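Local coordinates for protein adenosylmethionine-8-amino-7-oxononanoate aminotransferase (Methanocaldococcus jannaschii, PDB 6ZHK) that probably uses pyridoxal phosphate to transfer an amino group from S-adenosyl-L-methionine to 8-amino-7-oxononanoate, giving the 7,8-diaminononanoate needed for biotin, at residues K370-E375 / L439-S444; E269-F274 / G392-I397; C64-H69 / L350-I355. All coordinates share one frame; numbering follows the deposited sequence. Where two conformers were deposited one is given.

Interaction 1. Residues K370-E375 / L439-S444; sequences KLFHKE and LVPPLS
Phe372 reaches off its helix to meet Leu439 and Pro441, and its phenyl ring makes the whole of the contact from residues 370-375. With CG anti to the backbone N (chi1 -172°), the ring swings beside the carbonyl carbon and extends away from the helix. Leu439 sits at the far edge of the ring, the one formed by CZ and CE1. Its methyl CD1 lies near the ring plane, 3.7 Å from Phe372 CZ, and the same methyl is 3.9 Å from Phe372 CE1. Leu439 CB comes in at the edge too, in the plane of the ring, and the base and one branch of the leucine follow the rim as the two side chains cross obliquely. Pro441 approaches at a slant that is neither face-on nor edge-on, with its CG 4.3 Å from Phe372 CE2, a looser touch.

The helix is anchored beside this ring by polar bonds: His373 NE2 pairs with Gly392 O, and Lys368 NZ with Leu443 O. Elsewhere on the helix, Lys374 NZ and Glu375 OE2 form a salt bridge of 2.7 Å. Phe372 also packs on Cys454 of helix 447-463 and on Val395, while Leu439 lies on Leu457 and Ile397, so the contact belongs to a core shared by helix 366-376, helix 447-463 and the three-stranded sheet.

Everything exchanged here is carbon against carbon in a buried setting. Its hold is therefore dispersion and the exclusion of water, and the Lys374-Glu375 salt bridge takes no part in it.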
loop_
_atom_site.group_PDB
_atom_site.type_symbol
_atom_site.label_atom_id
_atom_site.label_comp_id
_atom_site.label_asym_id
_atom_site.label_seq_id
_atom_site.Cartn_x
_atom_site.Cartn_y
_atom_site.Cartn_z
ATOM N N LYS A 370 -30.490 -14.933 2.931
ATOM C CA LYS A 370 -31.428 -15.980 2.546
ATOM C C LYS A 370 -32.345 -15.483 1.423
ATOM O O LYS A 370 -32.571 -16.175 0.437
ATOM C CB LYS A 370 -32.260 -16.375 3.771
ATOM C CG LYS A 370 -32.149 -17.810 4.273
ATOM C CD LYS A 370 -32.168 -17.833 5.796
ATOM C CE LYS A 370 -31.553 -19.076 6.386
ATOM N NZ LYS A 370 -30.853 -18.718 7.640
ATOM N N LEU A 371 -32.837 -14.247 1.545
ATOM C CA LEU A 371 -33.660 -13.646 0.497
ATOM C C LEU A 371 -32.889 -13.498 -0.817
ATOM O O LEU A 371 -33.408 -13.789 -1.899
ATOM C CB LEU A 371 -34.245 -12.318 0.997
ATOM C CG LEU A 371 -35.003 -11.505 -0.075
ATOM C CD1 LEU A 371 -36.302 -12.200 -0.527
ATOM C CD2 LEU A 371 -35.256 -10.064 0.346
ATOM N N PHE A 372 -31.645 -12.994 -0.735
ATOM C CA PHE A 372 -30.784 -12.860 -1.901
ATOM C C PHE A 372 -30.638 -14.201 -2.648
ATOM O O PHE A 372 -30.782 -14.264 -3.864
ATOM C CB PHE A 372 -29.401 -12.358 -1.420
ATOM C CG PHE A 372 -28.402 -11.976 -2.483
ATOM C CD1 PHE A 372 -28.830 -11.379 -3.655
ATOM C CD2 PHE A 372 -27.038 -12.191 -2.312
ATOM C CE1 PHE A 372 -27.922 -10.932 -4.609
ATOM C CE2 PHE A 372 -26.116 -11.808 -3.294
ATOM C CZ PHE A 372 -26.563 -11.177 -4.439
ATOM N N HIS A 373 -30.340 -15.281 -1.924
ATOM C CA HIS A 373 -30.087 -16.546 -2.606
ATOM C C HIS A 373 -31.375 -17.057 -3.251
ATOM O O HIS A 373 -31.317 -17.667 -4.325
ATOM C CB HIS A 373 -29.415 -17.592 -1.669
ATOM C CG HIS A 373 -28.046 -17.191 -1.209
ATOM N ND1 HIS A 373 -27.357 -17.877 -0.226
ATOM C CD2 HIS A 373 -27.245 -16.159 -1.581
ATOM C CE1 HIS A 373 -26.174 -17.292 -0.013
ATOM N NE2 HIS A 373 -26.062 -16.241 -0.852
ATOM N N LYS A 374 -32.509 -16.854 -2.574
ATOM C CA LYS A 374 -33.813 -17.275 -3.079
ATOM C C LYS A 374 -34.156 -16.516 -4.363
ATOM O O LYS A 374 -34.589 -17.117 -5.347
ATOM C CB LYS A 374 -34.856 -17.081 -1.972
ATOM C CG LYS A 374 -36.288 -17.286 -2.445
ATOM C CD LYS A 374 -37.288 -17.339 -1.327
ATOM C CE LYS A 374 -37.770 -16.003 -0.800
ATOM N NZ LYS A 374 -37.995 -15.007 -1.880
ATOM N N GLU A 375 -33.832 -15.212 -4.410
ATOM C CA GLU A 375 -34.105 -14.346 -5.559
ATOM C C GLU A 375 -33.171 -14.555 -6.745
ATOM O O GLU A 375 -33.508 -14.179 -7.873
ATOM C CB GLU A 375 -34.152 -12.866 -5.162
ATOM C CG GLU A 375 -35.270 -12.504 -4.202
ATOM C CD GLU A 375 -36.686 -12.743 -4.748
ATOM O OE1 GLU A 375 -37.004 -12.197 -5.823
ATOM O OE2 GLU A 375 -37.439 -13.545 -4.123
ATOM N N LEU A 439 -21.650 -10.022 -7.981
ATOM C CA LEU A 439 -22.498 -9.294 -7.042
ATOM C C LEU A 439 -21.858 -9.375 -5.663
ATOM O O LEU A 439 -21.772 -10.462 -5.084
ATOM C CB LEU A 439 -23.862 -10.006 -6.981
ATOM C CG LEU A 439 -24.657 -10.031 -8.292
ATOM C CD1 LEU A 439 -26.030 -10.677 -8.059
ATOM C CD2 LEU A 439 -24.801 -8.626 -8.910
ATOM N N VAL A 440 -21.408 -8.212 -5.168
ATOM C CA VAL A 440 -20.907 -8.124 -3.795
ATOM C C VAL A 440 -21.579 -6.900 -3.196
ATOM O O VAL A 440 -21.007 -5.813 -3.188
ATOM C CB VAL A 440 -19.355 -8.057 -3.727
ATOM C CG1 VAL A 440 -18.821 -7.939 -2.255
ATOM C CG2 VAL A 440 -18.797 -9.281 -4.405
ATOM N N PRO A 441 -22.864 -7.013 -2.799
ATOM C CA PRO A 441 -23.629 -5.850 -2.374
ATOM C C PRO A 441 -23.224 -5.462 -0.947
ATOM O O PRO A 441 -22.709 -6.291 -0.191
ATOM C CB PRO A 441 -25.085 -6.350 -2.404
ATOM C CG PRO A 441 -24.968 -7.831 -2.136
ATOM C CD PRO A 441 -23.664 -8.248 -2.795
ATOM N N PRO A 442 -23.463 -4.199 -0.530
ATOM C CA PRO A 442 -23.141 -3.784 0.830
ATOM C C PRO A 442 -23.990 -4.602 1.798
ATOM O O PRO A 442 -25.060 -5.083 1.412
ATOM C CB PRO A 442 -23.489 -2.295 0.921
ATOM C CG PRO A 442 -24.150 -1.942 -0.430
ATOM C CD PRO A 442 -24.008 -3.121 -1.373
ATOM N N LEU A 443 -23.505 -4.737 3.037
ATOM C CA LEU A 443 -24.260 -5.397 4.090
ATOM C C LEU A 443 -25.551 -4.616 4.367
ATOM O O LEU A 443 -26.525 -5.196 4.878
ATOM C CB LEU A 443 -23.419 -5.384 5.382
ATOM C CG LEU A 443 -22.037 -6.064 5.283
ATOM C CD1 LEU A 443 -21.408 -6.120 6.656
ATOM C CD2 LEU A 443 -22.115 -7.462 4.682
ATOM N N SER A 444 -25.551 -3.331 3.977
ATOM C CA SER A 444 -26.704 -2.453 4.194
ATOM C C SER A 444 -27.758 -2.546 3.093
ATOM O O SER A 444 -28.764 -1.823 3.182
ATOM C CB SER A 444 -26.254 -1.021 4.382
ATOM O OG SER A 444 -25.377 -0.643 3.324
#

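Interaction 2. Residues E269-F274 / G392-I397; sequences EVATGF and GFMVGI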
loop_
_atom_site.group_PDB
_atom_site.type_symbol
_atom_site.label_atom_id
_atom_site.label_comp_id
_atom_site.label_asym_id
_atom_site.label_seq_id
_atom_site.Cartn_x
_atom_site.Cartn_y
_atom_site.Cartn_z
ATOM N N GLU A 269 -8.186 -12.983 4.255
ATOM C CA GLU A 269 -9.600 -12.589 4.353
ATOM C C GLU A 269 -9.752 -11.112 3.972
ATOM O O GLU A 269 -10.604 -10.404 4.475
ATOM C CB GLU A 269 -10.114 -12.916 5.752
ATOM C CG GLU A 269 -10.263 -14.424 5.978
ATOM C CD GLU A 269 -11.486 -14.780 6.817
ATOM O OE1 GLU A 269 -12.625 -14.301 6.468
ATOM O OE2 GLU A 269 -11.313 -15.498 7.847
ATOM N N VAL A 270 -8.919 -10.638 3.031
ATOM C CA VAL A 270 -9.039 -9.232 2.695
ATOM C C VAL A 270 -10.439 -8.908 2.148
ATOM O O VAL A 270 -11.028 -7.919 2.524
ATOM C CB VAL A 270 -7.910 -8.769 1.748
ATOM C CG1 VAL A 270 -8.227 -7.383 1.196
ATOM C CG2 VAL A 270 -6.574 -8.753 2.495
ATOM N N ALA A 271 -11.008 -9.800 1.348
ATOM C CA ALA A 271 -12.331 -9.592 0.781
ATOM C C ALA A 271 -13.393 -10.251 1.670
ATOM O O ALA A 271 -14.495 -9.752 1.745
ATOM C CB ALA A 271 -12.349 -10.191 -0.622
ATOM N N THR A 272 -13.091 -11.377 2.323
ATOM C CA THR A 272 -14.169 -12.076 3.008
ATOM C C THR A 272 -14.429 -11.550 4.412
ATOM O O THR A 272 -15.490 -11.809 5.011
ATOM C CB THR A 272 -13.869 -13.574 3.104
ATOM O OG1 THR A 272 -12.576 -13.731 3.709
ATOM C CG2 THR A 272 -13.857 -14.198 1.728
ATOM N N GLY A 273 -13.478 -10.797 4.956
ATOM C CA GLY A 273 -13.598 -10.368 6.337
ATOM C C GLY A 273 -14.654 -9.283 6.487
ATOM O O GLY A 273 -14.958 -8.586 5.534
ATOM N N PHE A 274 -15.221 -9.205 7.692
ATOM C CA PHE A 274 -16.203 -8.197 8.062
ATOM C C PHE A 274 -17.555 -8.467 7.433
ATOM O O PHE A 274 -18.210 -7.550 6.954
ATOM C CB PHE A 274 -15.644 -6.805 7.774
ATOM C CG PHE A 274 -14.424 -6.585 8.612
ATOM C CD1 PHE A 274 -14.527 -6.331 9.968
ATOM C CD2 PHE A 274 -13.169 -6.778 8.059
ATOM C CE1 PHE A 274 -13.403 -6.207 10.779
ATOM C CE2 PHE A 274 -12.041 -6.615 8.842
ATOM C CZ PHE A 274 -12.163 -6.310 10.180
ATOM N N GLY A 392 -22.827 -16.236 0.974
ATOM C CA GLY A 392 -23.430 -15.016 1.536
ATOM C C GLY A 392 -23.664 -13.942 0.464
ATOM O O GLY A 392 -24.308 -14.205 -0.564
ATOM N N PHE A 393 -23.049 -12.762 0.671
ATOM C CA PHE A 393 -23.150 -11.652 -0.270
ATOM C C PHE A 393 -21.969 -11.614 -1.255
ATOM O O PHE A 393 -21.575 -10.527 -1.679
ATOM C CB PHE A 393 -23.176 -10.329 0.529
ATOM C CG PHE A 393 -24.459 -9.936 1.204
ATOM C CD1 PHE A 393 -25.676 -10.085 0.541
ATOM C CD2 PHE A 393 -24.445 -9.475 2.528
ATOM C CE1 PHE A 393 -26.874 -9.719 1.159
ATOM C CE2 PHE A 393 -25.636 -9.098 3.135
ATOM C CZ PHE A 393 -26.836 -9.215 2.450
ATOM N N MET A 394 -21.323 -12.765 -1.539
ATOM C CA MET A 394 -20.310 -12.774 -2.575
ATOM C C MET A 394 -20.739 -13.844 -3.574
ATOM O O MET A 394 -20.645 -15.046 -3.312
ATOM C CB MET A 394 -18.953 -13.183 -1.979
ATOM C CG MET A 394 -18.523 -12.249 -0.879
ATOM S SD MET A 394 -16.909 -12.683 -0.146
ATOM C CE MET A 394 -15.864 -11.739 -1.252
ATOM N N VAL A 395 -21.209 -13.404 -4.734
ATOM C CA VAL A 395 -21.896 -14.282 -5.669
ATOM C C VAL A 395 -21.321 -14.054 -7.050
ATOM O O VAL A 395 -21.022 -12.920 -7.434
ATOM C CB VAL A 395 -23.430 -14.054 -5.612
ATOM C CG1 VAL A 395 -24.164 -14.623 -6.833
ATOM C CG2 VAL A 395 -24.008 -14.637 -4.344
ATOM N N GLY A 396 -21.145 -15.137 -7.806
ATOM C CA GLY A 396 -20.839 -14.970 -9.219
ATOM C C GLY A 396 -21.913 -15.631 -10.084
ATOM O O GLY A 396 -22.512 -16.656 -9.676
ATOM N N ILE A 397 -22.166 -15.013 -11.247
ATOM C CA ILE A 397 -23.080 -15.596 -12.235
ATOM C C ILE A 397 -22.318 -15.735 -13.535
ATOM O O ILE A 397 -21.981 -14.730 -14.176
ATOM C CB ILE A 397 -24.387 -14.785 -12.426
ATOM C CG1 ILE A 397 -25.111 -14.619 -11.107
ATOM C CG2 ILE A 397 -25.293 -15.403 -13.508
ATOM C CD1 ILE A 397 -24.655 -13.389 -10.348
#
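Met394 pushes its thioether end against Ala271 and Thr272, and all the direct contact is apolar or nearly so. The methionine runs extended through chi2 and then bends at chi3 (89°), which turns CE over Ala271 while SD stays by Thr272. Methyl meets methyl at 3.9 Å between Met394 CE and Ala271 CB, and the same CE lies 3.8 Å from the backbone oxygen, Ala271 O. Thr272 brings its methyl from the side: CG2 is 3.9 Å from Met394 SD, the two side chains crossing at about a right angle. Ile237 touches both Thr272 and Met394.

The hydrogen bonds lie within the 269-274 turn. Thr272 OG1 donates to Glu269 OE1 over 2.8 Å, meeting the carboxylate on its anti side and 21° out of its plane. Phe282 N also bonds to OE1 and Cys283 N to OE2, so the buried carboxylate is gripped at both oxygens. Gly273 N bonds back to Glu269 O at 2.9 Å, closing a short helix-like turn. Thr272 is thus two-sided, hydroxyl to the glutamate and methyl to the sulfur. With an alanine here, Glu269 OE1 would probably lose one of its donors and Met394 SD its methyl neighbour.

The setting is consistent with the cofactor site of a class-III aminotransferase. The turn follows strand 265-268, whose last residue, Asp268, is predicted to bind pyridoxal phosphate and pairs through OD1 with Val270 N. The side chain of Ala271 comes within about 4 Å of that of Lys301, the predicted cofactor-bearing lysine, which carries no cofactor in this structure. Met394 joins this loop to strand 394-399 of the three-stranded antiparallel sheet.

Interaction 3. Residues C64-H69 / L350-I355; sequences CNLFGH and LATLEI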
loop_
_atom_site.group_PDB
_atom_site.type_symbol
_atom_site.label_atom_id
_atom_site.label_comp_id
_atom_site.label_asym_id
_atom_site.label_seq_id
_atom_site.Cartn_x
_atom_site.Cartn_y
_atom_site.Cartn_z
ATOM N N CYS A 64 -15.422 -3.430 -0.898
ATOM C CA CYS A 64 -15.029 -2.802 0.368
ATOM C C CYS A 64 -16.160 -2.071 1.109
ATOM O O CYS A 64 -16.038 -1.810 2.321
ATOM C CB CYS A 64 -13.836 -1.870 0.168
ATOM S SG CYS A 64 -14.234 -0.425 -0.857
ATOM N N ASN A 65 -17.195 -1.612 0.394
ATOM C CA ASN A 65 -18.178 -0.751 1.063
ATOM C C ASN A 65 -19.122 -1.631 1.890
ATOM O O ASN A 65 -19.702 -2.537 1.358
ATOM C CB ASN A 65 -18.882 0.127 0.029
ATOM C CG ASN A 65 -19.906 1.040 0.687
ATOM O OD1 ASN A 65 -20.947 0.590 1.172
ATOM N ND2 ASN A 65 -19.502 2.283 0.888
ATOM N N LEU A 66 -19.293 -1.368 3.183
ATOM C CA LEU A 66 -20.118 -2.276 3.977
ATOM C C LEU A 66 -21.486 -1.655 4.213
ATOM O O LEU A 66 -22.460 -2.369 4.300
ATOM C CB LEU A 66 -19.481 -2.453 5.356
ATOM C CG LEU A 66 -18.154 -3.241 5.407
ATOM C CD1 LEU A 66 -17.773 -3.455 6.845
ATOM C CD2 LEU A 66 -18.257 -4.569 4.645
ATOM N N PHE A 67 -21.520 -0.371 4.488
ATOM C CA PHE A 67 -22.715 0.216 5.086
ATOM C C PHE A 67 -23.266 1.394 4.281
ATOM O O PHE A 67 -24.074 2.171 4.820
ATOM C CB PHE A 67 -22.396 0.675 6.510
ATOM C CG PHE A 67 -22.032 -0.474 7.400
ATOM C CD1 PHE A 67 -22.872 -1.586 7.507
ATOM C CD2 PHE A 67 -20.848 -0.424 8.140
ATOM C CE1 PHE A 67 -22.522 -2.657 8.314
ATOM C CE2 PHE A 67 -20.505 -1.490 8.958
ATOM C CZ PHE A 67 -21.351 -2.586 9.064
ATOM N N GLY A 68 -22.848 1.513 3.035
ATOM C CA GLY A 68 -23.342 2.618 2.214
ATOM C C GLY A 68 -22.320 3.749 2.187
ATOM O O GLY A 68 -21.283 3.643 2.858
ATOM N N HIS A 69 -22.630 4.813 1.449
ATOM C CA HIS A 69 -21.720 5.906 1.185
ATOM C C HIS A 69 -21.996 7.140 2.036
ATOM O O HIS A 69 -21.330 8.174 1.826
ATOM C CB HIS A 69 -21.741 6.263 -0.311
ATOM C CG HIS A 69 -21.202 5.170 -1.157
ATOM N ND1 HIS A 69 -19.812 4.962 -1.307
ATOM C CD2 HIS A 69 -21.828 4.185 -1.844
ATOM C CE1 HIS A 69 -19.642 3.966 -2.146
ATOM N NE2 HIS A 69 -20.853 3.440 -2.455
ATOM N N LEU A 350 -12.428 1.874 13.705
ATOM C CA LEU A 350 -13.043 1.854 15.025
ATOM C C LEU A 350 -14.538 2.061 14.897
ATOM O O LEU A 350 -15.314 1.301 15.496
ATOM C CB LEU A 350 -12.418 2.933 15.930
ATOM C CG LEU A 350 -11.057 2.569 16.519
ATOM C CD1 LEU A 350 -10.401 3.797 17.170
ATOM C CD2 LEU A 350 -11.179 1.438 17.561
ATOM N N ALA A 351 -14.935 3.075 14.092
ATOM C CA ALA A 351 -16.361 3.316 13.911
ATOM C C ALA A 351 -17.045 2.103 13.287
ATOM O O ALA A 351 -18.161 1.749 13.690
ATOM C CB ALA A 351 -16.653 4.537 13.065
ATOM N N THR A 352 -16.367 1.493 12.294
ATOM C CA THR A 352 -16.906 0.332 11.617
ATOM C C THR A 352 -17.214 -0.764 12.630
ATOM O O THR A 352 -18.326 -1.344 12.592
ATOM C CB THR A 352 -16.045 -0.123 10.436
ATOM O OG1 THR A 352 -15.998 0.970 9.527
ATOM C CG2 THR A 352 -16.607 -1.300 9.653
ATOM N N LEU A 353 -16.229 -1.095 13.476
ATOM C CA LEU A 353 -16.439 -2.220 14.383
ATOM C C LEU A 353 -17.559 -1.892 15.355
ATOM O O LEU A 353 -18.293 -2.789 15.797
ATOM C CB LEU A 353 -15.172 -2.539 15.169
ATOM C CG LEU A 353 -14.082 -3.203 14.332
ATOM C CD1 LEU A 353 -12.758 -3.267 15.094
ATOM C CD2 LEU A 353 -14.548 -4.569 13.897
ATOM N N GLU A 354 -17.625 -0.630 15.734
ATOM C CA GLU A 354 -18.677 -0.190 16.655
ATOM C C GLU A 354 -20.071 -0.403 16.067
ATOM O O GLU A 354 -20.970 -0.851 16.787
ATOM C CB GLU A 354 -18.462 1.270 17.068
ATOM C CG GLU A 354 -17.664 1.442 18.342
ATOM C CD GLU A 354 -16.949 2.783 18.486
ATOM O OE1 GLU A 354 -17.337 3.756 17.784
ATOM O OE2 GLU A 354 -15.971 2.846 19.281
ATOM N N ILE A 355 -20.237 -0.124 14.757
ATOM C CA ILE A 355 -21.481 -0.419 14.066
ATOM C C ILE A 355 -21.776 -1.927 14.158
ATOM O O ILE A 355 -22.904 -2.301 14.528
ATOM C CB ILE A 355 -21.511 0.101 12.621
ATOM C CG1 ILE A 355 -21.526 1.622 12.576
ATOM C CG2 ILE A 355 -22.701 -0.505 11.862
ATOM C CD1 ILE A 355 -21.103 2.194 11.260
#
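Thr352 and Ile355, one helical turn apart, each hold CG2 anti to the backbone N, and this sets both methyls against Leu66 and Phe67. In Thr352 (chi1 -60°) the same rotation lays OG1 beside its own backbone N, where it bonds to Ala348 O one turn back; the hydroxyl is occupied by the helix and the methyl is presented to the loop. Phe67, with chi1 -64°, carries its ring into the angle between the two helical side chains.

The ring is met from several sides. Ile355 CG2 lies over one face, 3.9 Å from the Phe67 ring centroid and 19° off the normal, a CH-pi contact whose closest atom pair is CG2 with Phe67 CZ at 3.7 Å. The opposite face is covered from within the loop by Leu66 CB, over the ring centre. Thr352 CG2 comes at the edge, near the ring plane, 4.0 Å from Phe67 CE2. That methyl is shared, for Leu66 CD1 also reaches it at 3.7 Å. Phe356 adds an edge-to-face ring contact.

Asn65 fixes the loop that presents these groups. Its OD1 takes Gly68 N in an Asx motif, at 2.8 Å and on a lone pair in the carbonyl plane; its ND2 bonds to Gly68 O at 3.0 Å, coming from above that carbonyl's plane. The backbone of Gly68 is turned where a side chain would jam against the preceding carbonyl oxygen.

Asn65 and Thr352 direct their polar atoms to bonds within loop and helix respectively. Between loop and helix the contact is methyl on ring and methyl on methyl, a buried apolar joint with an aliphatic group over each face of the phenyl ring, Leu66 CB and Ile355 CG2.

How the interactions relate
The three contacts lie close together within one class-III aminotransferase chain: the centres of interactions 1 and 2 are about 11 Å apart, those of 2 and 3 about 15 Å, and those of 1 and 3 about 17 Å. Along the sequence interaction 3 closes before interaction 1 opens, while interaction 2 interleaves with both. Interactions 1 and 2 share the antiparallel three-stranded sheet, where Leu439 N probably bonds to Val395 O. The loop of 439-444 then meets 64-69, with a probable bond from Ser444 N to Leu66 O, and Phe274 packs on Leu353. Together they connect the small sheet and its helices to the surroundings of the predicted cofactor lysine.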